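Local atomic coordinates of mutual gliding motility protein C (Myxococcus xanthus DK 1622, PDB entry 7CY1), a protein that probably acts as a Roadblock/LC7-type regulator of the cell polarity that underlies gliding motility and its reversals in this bacterium. Residues Thr63-Thr68 and Met83-Pro88. Residues are numbered along the deposited sequence; the frame is centred on the assembly and turned at random.
Sequences TLKTGT and MRLVSP. With NA (sodium ion), chain B.
L64 drives its isobutyl group against the backbone of strand 79-85, and the two methyls divide the work. L64 CD1 lies 3.7 Å from the carbonyl carbon C of R84 and also meets CB of M83, while L64 CD2 rests 3.8 Å from the carbonyl O of M83. Chi1 of -73°, which sets CG opposite the carbonyl carbon, turns the fork to the strand while L64 CB keeps its place beside L85, 4.0 Å from L85 CD1. The other methyl of L85, CD2, covers the main chain instead, 3.6 Å from L64 O. This is the close-packed side, where L64 and M83 are buried and both also touch V72 and F91. Cut back to alanine, L64 would keep the CB that meets L85, but would probably open a gap beside the R84 carbonyl and leave CB of M83 without its methyl partner. The topology is that of a Roadblock/LC7 domain: the contact joins the 3-10 turn after helix 44-61 to the end of edge strand 79-85, where the chain turns toward strand 90-97 and V86 and S87 form a classic beta bulge opposite Y90. Next to this apolar patch a sodium ion is bound by L64 O at 2.3 Å and by T66 O at 2.2 Å, with V69 O and two waters as further ligands. T66 OG1 hydrogen-bonds back to T63 O (2.9 Å), which receives it nearly end-on (C=O...donor angle 165°). Toward solvent the contact thins to K65 and P88, both exposed: K65 CE approaches P88 O at 3.3 Å, whereas the ammonium group forms a salt bridge with E62.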
loop_
_atom_site.group_PDB
_atom_site.type_symbol
_atom_site.label_atom_id
_atom_site.label_comp_id
_atom_site.label_asym_id
_atom_site.label_seq_id
_atom_site.Cartn_x
_atom_site.Cartn_y
_atom_site.Cartn_z
ATOM N N THR A 63 0.389 7.842 -8.631
ATOM C CA THR A 63 -0.312 6.707 -9.288
ATOM C C THR A 63 -1.828 6.771 -9.022
ATOM O O THR A 63 -2.567 6.142 -9.797
ATOM C CB THR A 63 0.260 5.339 -8.889
ATOM O OG1 THR A 63 -0.174 5.018 -7.574
ATOM C CG2 THR A 63 1.769 5.266 -8.973
ATOM N N LEU A 64 -2.292 7.475 -7.983
ATOM C CA LEU A 64 -3.747 7.630 -7.685
ATOM C C LEU A 64 -4.469 8.340 -8.835
ATOM O O LEU A 64 -5.677 8.149 -8.966
ATOM C CB LEU A 64 -3.940 8.446 -6.407
ATOM C CG LEU A 64 -3.594 7.732 -5.103
ATOM C CD1 LEU A 64 -3.591 8.719 -3.941
ATOM C CD2 LEU A 64 -4.568 6.599 -4.855
ATOM N N LYS A 65 -3.775 9.148 -9.624
ATOM C CA LYS A 65 -4.405 9.934 -10.718
ATOM C C LYS A 65 -4.871 9.028 -11.866
ATOM O O LYS A 65 -5.772 9.439 -12.583
ATOM C CB LYS A 65 -3.428 10.982 -11.233
ATOM C CG LYS A 65 -3.301 12.203 -10.347
ATOM C CD LYS A 65 -1.984 12.883 -10.572
ATOM C CE LYS A 65 -2.070 14.374 -10.381
ATOM N NZ LYS A 65 -0.710 14.963 -10.369
ATOM N N THR A 66 -4.301 7.841 -12.041
ATOM C CA THR A 66 -4.764 6.894 -13.087
ATOM C C THR A 66 -6.142 6.338 -12.694
ATOM O O THR A 66 -6.458 6.300 -11.473
ATOM C CB THR A 66 -3.748 5.772 -13.296
ATOM O OG1 THR A 66 -3.819 4.952 -12.129
ATOM C CG2 THR A 66 -2.342 6.289 -13.520
ATOM N N GLY A 67 -6.924 5.897 -13.680
ATOM C CA GLY A 67 -8.287 5.371 -13.466
ATOM C C GLY A 67 -8.299 4.100 -12.637
ATOM O O GLY A 67 -9.183 3.967 -11.775
ATOM N N THR A 68 -7.333 3.208 -12.841
ATOM C CA THR A 68 -7.324 1.866 -12.196
ATOM C C THR A 68 -6.995 1.969 -10.701
ATOM O O THR A 68 -7.538 1.161 -9.910
ATOM C CB THR A 68 -6.316 0.940 -12.877
ATOM O OG1 THR A 68 -6.457 1.151 -14.278
ATOM C CG2 THR A 68 -6.542 -0.518 -12.542
ATOM N N MET A 83 -3.498 5.980 1.234
ATOM C CA MET A 83 -3.772 7.219 0.497
ATOM C C MET A 83 -4.867 6.946 -0.526
ATOM O O MET A 83 -4.858 5.848 -1.119
ATOM C CB MET A 83 -2.492 7.717 -0.176
ATOM C CG MET A 83 -1.354 7.893 0.804
ATOM S SD MET A 83 0.141 8.508 0.016
ATOM C CE MET A 83 0.816 6.957 -0.579
ATOM N N ARG A 84 -5.734 7.939 -0.729
ATOM C CA ARG A 84 -6.843 7.943 -1.717
ATOM C C ARG A 84 -6.900 9.301 -2.392
ATOM O O ARG A 84 -6.524 10.284 -1.747
ATOM C CB ARG A 84 -8.183 7.674 -1.032
ATOM C CG ARG A 84 -8.381 6.197 -0.744
ATOM C CD ARG A 84 -9.793 5.870 -0.317
ATOM N NE ARG A 84 -9.874 4.412 -0.361
ATOM C CZ ARG A 84 -10.286 3.705 -1.406
ATOM N NH1 ARG A 84 -10.716 4.304 -2.505
ATOM N NH2 ARG A 84 -10.266 2.393 -1.344
ATOM N N LEU A 85 -7.390 9.333 -3.627
ATOM C CA LEU A 85 -7.531 10.569 -4.433
ATOM C C LEU A 85 -8.728 11.384 -3.916
ATOM O O LEU A 85 -9.743 10.793 -3.568
ATOM C CB LEU A 85 -7.700 10.159 -5.896
ATOM C CG LEU A 85 -7.553 11.295 -6.899
ATOM C CD1 LEU A 85 -6.122 11.811 -6.927
ATOM C CD2 LEU A 85 -7.993 10.832 -8.280
ATOM N N VAL A 86 -8.574 12.700 -3.799
ATOM C CA VAL A 86 -9.657 13.658 -3.431
ATOM C C VAL A 86 -10.070 14.432 -4.696
ATOM O O VAL A 86 -11.267 14.607 -4.922
ATOM C CB VAL A 86 -9.169 14.572 -2.292
ATOM C CG1 VAL A 86 -9.920 15.889 -2.235
ATOM C CG2 VAL A 86 -9.232 13.851 -0.951
ATOM N N SER A 87 -9.098 14.842 -5.503
ATOM C CA SER A 87 -9.267 15.645 -6.737
ATOM C C SER A 87 -7.968 15.564 -7.524
ATOM O O SER A 87 -6.962 15.056 -7.034
ATOM C CB SER A 87 -9.612 17.079 -6.406
ATOM O OG SER A 87 -8.432 17.834 -6.161
ATOM N N PRO A 88 -7.918 16.095 -8.757
ATOM C CA PRO A 88 -6.685 16.030 -9.538
ATOM C C PRO A 88 -5.499 16.706 -8.834
ATOM O O PRO A 88 -4.379 16.418 -9.206
ATOM C CB PRO A 88 -7.055 16.776 -10.831
ATOM C CG PRO A 88 -8.567 16.643 -10.910
ATOM C CD PRO A 88 -9.026 16.748 -9.471
HETATM NA NA NA B . -7.451 6.772 -9.519
HETATM O O HOH W 1 -8.641 7.096 -7.571
HETATM O O HOH W 2 -8.938 8.408 -10.962
#